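Local coordinates for mialostatin (Ixodes ricinus, PDB 6ZTK), which inhibits tick midgut and host cysteine cathepsins as a secreted cystatin, damping the digestion of blood proteins in the gut of the tick, at residues A47-S52 against S117-V122; T53-E56 against Y60-T63; S95-E98 against E102-Q105. All coordinates share one frame; numbering follows the deposited sequence. Where two conformers were deposited one is given.

Interaction 1 (A47-S52 against S117-V122); sequences AHYAVS and SIIYTV. With TRT (fragment of triton X-100), chain C; SO4 (sulfate ion), chain D.
Y49 touches strand 117-122 with its ring while its backbone O is gripped from within the helix: S52 OG donates to Y49 O over 2.7 Å, the C=O...donor angle being 128°, and S52 N adds a weak bond. The pairing belongs to the core of the cystatin fold, in which an antiparallel sheet curves round a single long helix; the short axes of 47-52 and 117-122 run at 103° to each other and approach to 9.4 Å. With CG1 beside the backbone N and the chain then extended, I119 sends CD1 to the helix, where it lies 4.1 Å from A50 CB. I119 CD1 also lies 4.2 Å from Y49 CD2, at the ring edge and near its plane, so one methyl touches both A50 and Y49. Y49 is also engaged by K128 in a cation-pi contact. S117 OG packs against A50 CB at 3.6 Å and is hydrogen-bonded to S132 O on the neighbouring strand, which satisfies a buried hydroxyl. Y120 carries the detergent fragment over one ring face, C16 standing 3.7 Å above the plane over the ring centre. H48, whose side chain does not touch 117-122, is held through ND1 by Y99 OH and meets a sulfate probably taken from the crystallisation liquor: the anion lies at the ring edge, and H48 NE2 donates to sulfate O1 over 2.6 Å at an N-H...O angle of 154°.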
loop_
_atom_site.group_PDB
_atom_site.type_symbol
_atom_site.label_atom_id
_atom_site.label_comp_id
_atom_site.label_asym_id
_atom_site.label_seq_id
_atom_site.Cartn_x
_atom_site.Cartn_y
_atom_site.Cartn_z
ATOM N N ALA A 47 -2.972 -1.448 2.548
ATOM C CA ALA A 47 -1.742 -1.358 1.744
ATOM C C ALA A 47 -2.024 -1.472 0.260
ATOM O O ALA A 47 -1.459 -0.748 -0.544
ATOM C CB ALA A 47 -0.741 -2.401 2.230
ATOM N N HIS A 48 -2.933 -2.382 -0.103
ATOM C CA HIS A 48 -3.338 -2.502 -1.522
ATOM C C HIS A 48 -4.028 -1.194 -1.961
ATOM O O HIS A 48 -3.771 -0.731 -3.076
ATOM C CB HIS A 48 -4.229 -3.712 -1.730
ATOM C CG HIS A 48 -3.450 -4.982 -1.850
ATOM N ND1 HIS A 48 -2.726 -5.303 -2.996
ATOM C CD2 HIS A 48 -3.264 -6.004 -0.978
ATOM C CE1 HIS A 48 -2.068 -6.448 -2.765
ATOM N NE2 HIS A 48 -2.358 -6.886 -1.540
ATOM N N TYR A 49 -4.841 -0.612 -1.085
ATOM C CA TYR A 49 -5.438 0.690 -1.430
ATOM C C TYR A 49 -4.321 1.694 -1.753
ATOM O O TYR A 49 -4.335 2.394 -2.755
ATOM C CB TYR A 49 -6.395 1.220 -0.380
ATOM C CG TYR A 49 -6.847 2.589 -0.744
ATOM C CD1 TYR A 49 -7.717 2.815 -1.804
ATOM C CD2 TYR A 49 -6.382 3.689 -0.036
ATOM C CE1 TYR A 49 -8.105 4.117 -2.149
ATOM C CE2 TYR A 49 -6.791 4.966 -0.362
ATOM C CZ TYR A 49 -7.590 5.180 -1.449
ATOM O OH TYR A 49 -7.964 6.489 -1.752
ATOM N N ALA A 50 -3.306 1.775 -0.881
ATOM C CA ALA A 50 -2.240 2.757 -1.051
ATOM C C ALA A 50 -1.575 2.554 -2.400
ATOM O O ALA A 50 -1.325 3.483 -3.139
ATOM C CB ALA A 50 -1.244 2.627 0.088
ATOM N N VAL A 51 -1.179 1.312 -2.739
ATOM C CA VAL A 51 -0.441 1.071 -4.031
ATOM C C VAL A 51 -1.339 1.420 -5.217
ATOM O O VAL A 51 -0.800 1.905 -6.220
ATOM C CB VAL A 51 0.123 -0.359 -4.240
ATOM C CG1 VAL A 51 1.080 -0.730 -3.142
ATOM C CG2 VAL A 51 -0.884 -1.454 -4.500
ATOM N N SER A 52 -2.634 1.275 -5.051
ATOM C CA SER A 52 -3.587 1.553 -6.174
ATOM C C SER A 52 -3.567 3.044 -6.513
ATOM O O SER A 52 -4.043 3.391 -7.618
ATOM C CB SER A 52 -4.949 1.113 -5.855
ATOM O OG SER A 52 -5.695 1.968 -5.036
ATOM N N SER A 117 3.589 4.316 3.801
ATOM C CA SER A 117 2.427 5.141 3.394
ATOM C C SER A 117 1.569 5.412 4.606
ATOM O O SER A 117 1.348 4.504 5.394
ATOM C CB SER A 117 1.642 4.435 2.322
ATOM O OG SER A 117 0.533 5.212 1.891
ATOM N N ILE A 118 1.143 6.683 4.759
ATOM C CA ILE A 118 0.162 7.034 5.796
ATOM C C ILE A 118 -1.203 7.231 5.139
ATOM O O ILE A 118 -1.276 7.995 4.186
ATOM C CB ILE A 118 0.600 8.268 6.569
ATOM C CG1 ILE A 118 1.902 7.974 7.308
ATOM C CG2 ILE A 118 -0.498 8.666 7.509
ATOM C CD1 ILE A 118 2.545 9.209 7.912
ATOM N N ILE A 119 -2.202 6.570 5.681
ATOM C CA ILE A 119 -3.593 6.661 5.188
ATOM C C ILE A 119 -4.446 7.276 6.298
ATOM O O ILE A 119 -4.456 6.761 7.430
ATOM C CB ILE A 119 -4.112 5.304 4.755
ATOM C CG1 ILE A 119 -3.212 4.712 3.670
ATOM C CG2 ILE A 119 -5.540 5.425 4.268
ATOM C CD1 ILE A 119 -3.747 3.418 3.203
ATOM N N TYR A 120 -5.154 8.326 5.928
ATOM C CA TYR A 120 -6.159 8.972 6.812
ATOM C C TYR A 120 -7.518 8.346 6.529
ATOM O O TYR A 120 -7.903 8.256 5.347
ATOM C CB TYR A 120 -6.188 10.451 6.517
ATOM C CG TYR A 120 -7.295 11.229 7.141
ATOM C CD1 TYR A 120 -7.283 11.519 8.486
ATOM C CD2 TYR A 120 -8.320 11.705 6.360
ATOM C CE1 TYR A 120 -8.282 12.248 9.096
ATOM C CE2 TYR A 120 -9.344 12.452 6.950
ATOM C CZ TYR A 120 -9.312 12.723 8.309
ATOM O OH TYR A 120 -10.306 13.493 8.867
ATOM N N THR A 121 -8.239 7.941 7.549
ATOM C CA THR A 121 -9.603 7.415 7.345
ATOM C C THR A 121 -10.588 8.082 8.279
ATOM O O THR A 121 -10.246 8.524 9.391
ATOM C CB THR A 121 -9.646 5.902 7.564
ATOM O OG1 THR A 121 -9.559 5.549 8.945
ATOM C CG2 THR A 121 -8.562 5.175 6.814
ATOM N N VAL A 122 -11.841 8.118 7.817
ATOM C CA VAL A 122 -12.985 8.547 8.659
ATOM C C VAL A 122 -13.984 7.400 8.574
ATOM O O VAL A 122 -14.719 7.263 7.601
ATOM C CB VAL A 122 -13.527 9.912 8.235
ATOM C CG1 VAL A 122 -14.634 10.293 9.204
ATOM C CG2 VAL A 122 -12.471 10.986 8.123
HETATM O O24 TRT C . -5.605 19.554 2.051
HETATM C C23 TRT C . -6.649 18.684 2.380
HETATM C C22 TRT C . -6.302 17.332 1.808
HETATM O O21 TRT C . -6.332 16.337 2.829
HETATM C C20 TRT C . -5.100 16.156 3.521
HETATM C C19 TRT C . -5.332 16.317 5.008
HETATM O O18 TRT C . -6.327 15.400 5.444
HETATM C C17 TRT C . -6.922 15.746 6.699
HETATM C C16 TRT C . -6.199 15.105 7.877
HETATM O O15 TRT C . -4.811 14.936 7.556
HETATM C C12 TRT C . -3.904 14.741 8.576
HETATM C C13 TRT C . -4.167 13.955 9.685
HETATM C C14 TRT C . -3.202 13.792 10.670
HETATM C C11 TRT C . -2.662 15.326 8.441
HETATM C C10 TRT C . -1.701 15.130 9.414
HETATM C C9 TRT C . -1.944 14.393 10.562
HETATM C C6 TRT C . -0.895 14.304 11.684
HETATM C C8 TRT C . -1.378 15.425 12.605
HETATM C C7 TRT C . 0.538 14.671 11.269
HETATM C C5 TRT C . -0.997 13.035 12.571
HETATM C C1 TRT C . -0.459 11.654 12.140
HETATM C C2 TRT C . 1.053 11.630 12.326
HETATM C C4 TRT C . -0.787 11.360 10.689
HETATM C C3 TRT C . -1.100 10.567 13.010
HETATM S S SO4 D . -1.325 -9.253 0.667
HETATM O O1 SO4 D . -0.806 -8.643 -0.536
HETATM O O2 SO4 D . -0.575 -8.801 1.823
HETATM O O3 SO4 D . -1.189 -10.681 0.536
HETATM O O4 SO4 D . -2.725 -8.922 0.843
#

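Interaction 2 (T53-E56 against Y60-T63); sequences TQVE and YYDT
V55 CG1 rests against Y61 CE1 at 3.6 Å, the apolar centre of this surface contact. The two side chains run alongside each other with their ends in one direction, and the methyl comes to the ring obliquely. Both groups owe their place to similar first torsions: V55 CG1 and Y61 CG each stand anti to their carbonyl carbon, the tyrosine at chi1 -70°. Q54 O also comes to 4.3 Å from Y61 CD1, too far to be more than packing. The polar half of the contact is mediated by water. One molecule donates to Q54 O over 2.7 Å and accepts from D62 N over 2.9 Å, bridging the loop backbone to the strand; it sits at the edge of the Y61 ring, in the ring plane. This single water therefore ties together two backbone groups that do not meet directly. Behind it, Q54 is folded back so that NE2 donates to T53 OG1 over 2.9 Å, almost straight at 172° and within 4° of the amide plane. T53 OG1 in turn bonds to A50 O, anchoring the start of the loop to the helix. On the strand side, D62 OD2 makes a salt bridge with R58, within the connecting turn. Y61 is fixed by pairing with S89 and C91, and its side chain reaches I93 and V97. The contact thus closes the turn that carries the chain from the end of helix 41-52 into strand 60-74, beside strand 78-92, with Q54 leaning on Y133 of strand 127-136.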
loop_
_atom_site.group_PDB
_atom_site.type_symbol
_atom_site.label_atom_id
_atom_site.label_comp_id
_atom_site.label_asym_id
_atom_site.label_seq_id
_atom_site.Cartn_x
_atom_site.Cartn_y
_atom_site.Cartn_z
ATOM N N THR A 53 -3.111 3.917 -5.613
ATOM C CA THR A 53 -3.144 5.392 -5.840
ATOM C C THR A 53 -1.885 5.872 -6.560
ATOM O O THR A 53 -1.774 7.076 -6.868
ATOM C CB THR A 53 -3.363 6.134 -4.517
ATOM O OG1 THR A 53 -2.141 6.038 -3.747
ATOM C CG2 THR A 53 -4.561 5.672 -3.751
ATOM N N GLN A 54 -0.863 5.013 -6.797
ATOM C CA GLN A 54 0.457 5.438 -7.248
ATOM C C GLN A 54 0.645 5.125 -8.722
ATOM O O GLN A 54 0.855 3.953 -9.100
ATOM C CB GLN A 54 1.497 4.842 -6.329
ATOM C CG GLN A 54 1.276 5.205 -4.873
ATOM C CD GLN A 54 1.474 6.692 -4.630
ATOM O OE1 GLN A 54 2.536 7.225 -4.913
ATOM N NE2 GLN A 54 0.452 7.339 -4.156
ATOM N N VAL A 55 0.468 6.140 -9.555
ATOM C CA VAL A 55 0.516 5.950 -11.039
ATOM C C VAL A 55 1.623 6.746 -11.715
ATOM O O VAL A 55 2.076 6.380 -12.806
ATOM C CB VAL A 55 -0.868 6.229 -11.656
ATOM C CG1 VAL A 55 -1.954 5.241 -11.223
ATOM C CG2 VAL A 55 -1.364 7.652 -11.390
ATOM N N GLU A 56 2.058 7.886 -11.130
ATOM C CA GLU A 56 3.031 8.771 -11.806
ATOM C C GLU A 56 4.299 8.015 -12.166
ATOM O O GLU A 56 4.785 7.247 -11.368
ATOM C CB GLU A 56 3.364 9.966 -10.919
ATOM C CG GLU A 56 2.293 11.000 -10.959
ATOM C CD GLU A 56 2.230 11.921 -12.186
ATOM O OE1 GLU A 56 1.142 12.480 -12.409
ATOM O OE2 GLU A 56 3.290 12.199 -12.828
ATOM N N TYR A 60 2.989 0.131 -15.282
ATOM C CA TYR A 60 2.262 -0.875 -14.510
ATOM C C TYR A 60 1.992 -0.415 -13.081
ATOM O O TYR A 60 2.882 0.222 -12.472
ATOM C CB TYR A 60 3.019 -2.216 -14.438
ATOM C CG TYR A 60 3.270 -2.878 -15.760
ATOM C CD1 TYR A 60 4.398 -2.604 -16.514
ATOM C CD2 TYR A 60 2.349 -3.774 -16.222
ATOM C CE1 TYR A 60 4.611 -3.234 -17.731
ATOM C CE2 TYR A 60 2.552 -4.419 -17.442
ATOM C CZ TYR A 60 3.682 -4.150 -18.182
ATOM O OH TYR A 60 3.847 -4.813 -19.381
ATOM N N TYR A 61 0.820 -0.754 -12.533
ATOM C CA TYR A 61 0.645 -0.696 -11.076
ATOM C C TYR A 61 1.740 -1.512 -10.375
ATOM O O TYR A 61 2.077 -2.623 -10.842
ATOM C CB TYR A 61 -0.733 -1.142 -10.602
ATOM C CG TYR A 61 -1.845 -0.189 -10.946
ATOM C CD1 TYR A 61 -2.013 0.988 -10.245
ATOM C CD2 TYR A 61 -2.744 -0.502 -11.939
ATOM C CE1 TYR A 61 -3.072 1.852 -10.540
ATOM C CE2 TYR A 61 -3.798 0.329 -12.257
ATOM C CZ TYR A 61 -3.946 1.527 -11.558
ATOM O OH TYR A 61 -4.979 2.389 -11.894
ATOM N N ASP A 62 2.257 -0.984 -9.262
ATOM C CA ASP A 62 2.883 -1.903 -8.280
ATOM C C ASP A 62 1.823 -2.751 -7.609
ATOM O O ASP A 62 0.609 -2.401 -7.551
ATOM C CB ASP A 62 3.704 -1.110 -7.267
ATOM C CG ASP A 62 4.922 -0.554 -7.916
ATOM O OD1 ASP A 62 5.510 -1.230 -8.829
ATOM O OD2 ASP A 62 5.213 0.645 -7.550
ATOM N N THR A 63 2.268 -3.815 -6.912
ATOM C CA THR A 63 1.430 -4.536 -5.985
ATOM C C THR A 63 2.224 -4.851 -4.717
ATOM O O THR A 63 3.446 -4.661 -4.731
ATOM C CB THR A 63 0.792 -5.790 -6.623
ATOM O OG1 THR A 63 -0.212 -6.283 -5.753
ATOM C CG2 THR A 63 1.795 -6.890 -6.915
HETATM O O HOH W 1 1.161 1.422 -8.126
#

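Interaction 3 (S95-E98 against E102-Q105). Unlike the reference sequence in segment 95-98: S95 (reference Thr).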
loop_
_atom_site.group_PDB
_atom_site.type_symbol
_atom_site.label_atom_id
_atom_site.label_comp_id
_atom_site.label_asym_id
_atom_site.label_seq_id
_atom_site.Cartn_x
_atom_site.Cartn_y
_atom_site.Cartn_z
ATOM N N SER A 95 -4.640 0.792 -19.394
ATOM C CA SER A 95 -5.698 -0.097 -19.957
ATOM C C SER A 95 -7.102 0.240 -19.448
ATOM O O SER A 95 -8.128 -0.444 -19.841
ATOM C CB SER A 95 -5.360 -1.509 -19.614
ATOM O OG SER A 95 -5.521 -1.638 -18.221
ATOM N N GLY A 96 -7.243 1.160 -18.502
ATOM C CA GLY A 96 -8.550 1.452 -17.924
ATOM C C GLY A 96 -8.921 0.390 -16.875
ATOM O O GLY A 96 -10.036 0.339 -16.530
ATOM N N VAL A 97 -7.979 -0.491 -16.521
ATOM C CA VAL A 97 -8.206 -1.582 -15.522
ATOM C C VAL A 97 -8.385 -0.956 -14.136
ATOM O O VAL A 97 -7.648 -0.098 -13.794
ATOM C CB VAL A 97 -7.051 -2.615 -15.514
ATOM C CG1 VAL A 97 -5.745 -2.106 -14.892
ATOM C CG2 VAL A 97 -7.467 -3.880 -14.799
ATOM N N GLU A 98 -9.358 -1.432 -13.364
ATOM C CA GLU A 98 -9.455 -1.149 -11.915
ATOM C C GLU A 98 -8.385 -1.980 -11.189
ATOM O O GLU A 98 -8.351 -3.221 -11.399
ATOM C CB GLU A 98 -10.878 -1.538 -11.498
ATOM C CG GLU A 98 -11.265 -1.208 -10.075
ATOM C CD GLU A 98 -12.610 -1.807 -9.652
ATOM O OE1 GLU A 98 -13.418 -2.207 -10.538
ATOM O OE2 GLU A 98 -12.849 -1.899 -8.433
ATOM N N GLU A 102 -6.316 -9.346 -6.530
ATOM C CA GLU A 102 -6.521 -10.607 -7.331
ATOM C C GLU A 102 -6.008 -10.459 -8.792
ATOM O O GLU A 102 -5.256 -11.338 -9.367
ATOM C CB GLU A 102 -8.016 -10.925 -7.349
ATOM C CG GLU A 102 -8.643 -10.891 -5.973
ATOM C CD GLU A 102 -9.600 -9.724 -5.754
ATOM O OE1 GLU A 102 -9.177 -8.621 -5.311
ATOM O OE2 GLU A 102 -10.796 -9.915 -6.077
ATOM N N LEU A 103 -6.367 -9.351 -9.434
ATOM C CA LEU A 103 -5.990 -9.197 -10.857
ATOM C C LEU A 103 -4.530 -8.757 -11.018
ATOM O O LEU A 103 -3.813 -9.214 -11.918
ATOM C CB LEU A 103 -6.935 -8.170 -11.455
ATOM C CG LEU A 103 -6.772 -7.947 -12.938
ATOM C CD1 LEU A 103 -7.037 -9.269 -13.691
ATOM C CD2 LEU A 103 -7.675 -6.862 -13.413
ATOM N N CYS A 104 -4.087 -7.824 -10.159
ATOM C CA CYS A 104 -2.779 -7.195 -10.346
ATOM C C CYS A 104 -1.714 -8.000 -9.622
ATOM O O CYS A 104 -1.141 -7.530 -8.630
ATOM C CB CYS A 104 -2.822 -5.753 -9.918
ATOM S SG CYS A 104 -4.118 -4.844 -10.821
ATOM N N GLN A 105 -1.511 -9.238 -10.062
ATOM C CA GLN A 105 -0.490 -10.104 -9.438
ATOM C C GLN A 105 0.900 -9.612 -9.724
ATOM O O GLN A 105 1.180 -8.949 -10.706
ATOM C CB GLN A 105 -0.634 -11.536 -9.988
ATOM C CG GLN A 105 -1.929 -12.152 -9.511
ATOM C CD GLN A 105 -1.870 -12.542 -8.060
ATOM O OE1 GLN A 105 -0.959 -13.264 -7.663
ATOM N NE2 GLN A 105 -2.781 -12.028 -7.253
#
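V97 and L103 join two limbs of the long loop that links strands 78-92 and 113-122, the place of the appending structure in type 2 cystatins. Their meeting is a single pair of methyls, V97 CG2 and L103 CD2, modelled 3.3 Å apart; that is closer than carbons usually come, so the exact spacing is doubtful, although the packing itself is plain. L103 reaches across with CG anti to its backbone N (chi1 -176°), and V97 CG2 likewise stands anti to N, which turns it to the incoming branch. Both side chains also touch C91, whose disulfide to C104 pins the 102-105 limb to strand 78-92. Here C104 centres an inverse gamma turn, its backbone bending between L103 and Q105.

Away from this small apolar patch the contact thins quickly. The nearest approach of E98 is its backbone O, 4.2 Å from L103 CD2, while its side chain stays well away from L103, on the solvent side. Further bonds lie within each limb or to its neighbours: Q105 NE2 bonds weakly to E102 O, and L103 N bonds to S100 OG. At the other limb S95, a threonine in the reference sequence, forms an ST turn. S95 OG, also bonded to K92 O, accepts from V97 N over 3.2 Å at an N-H...O angle of 142°.

Interaction 1 is the buried one of the three, its centre about 6 Å from the centre of the chain, against about 10 and 15 Å for the centres of interactions 2 and 3; in it helix 41-52 lies on the sheet through methyl and ring contacts. The other two are surface contacts made where loops fold back, a loop on a strand in interaction 2 and two limbs of one loop in interaction 3. The former combines an apolar contact with a bridging water; the latter is an apolar pair beside a disulfide. Interactions 1 and 2 touch where S52 O lies 3.4 Å from Y61 CE1. Interactions 2 and 3 touch through a weak hydrogen bond of T63 OG1 with C104 O and through Y61 packing on V97.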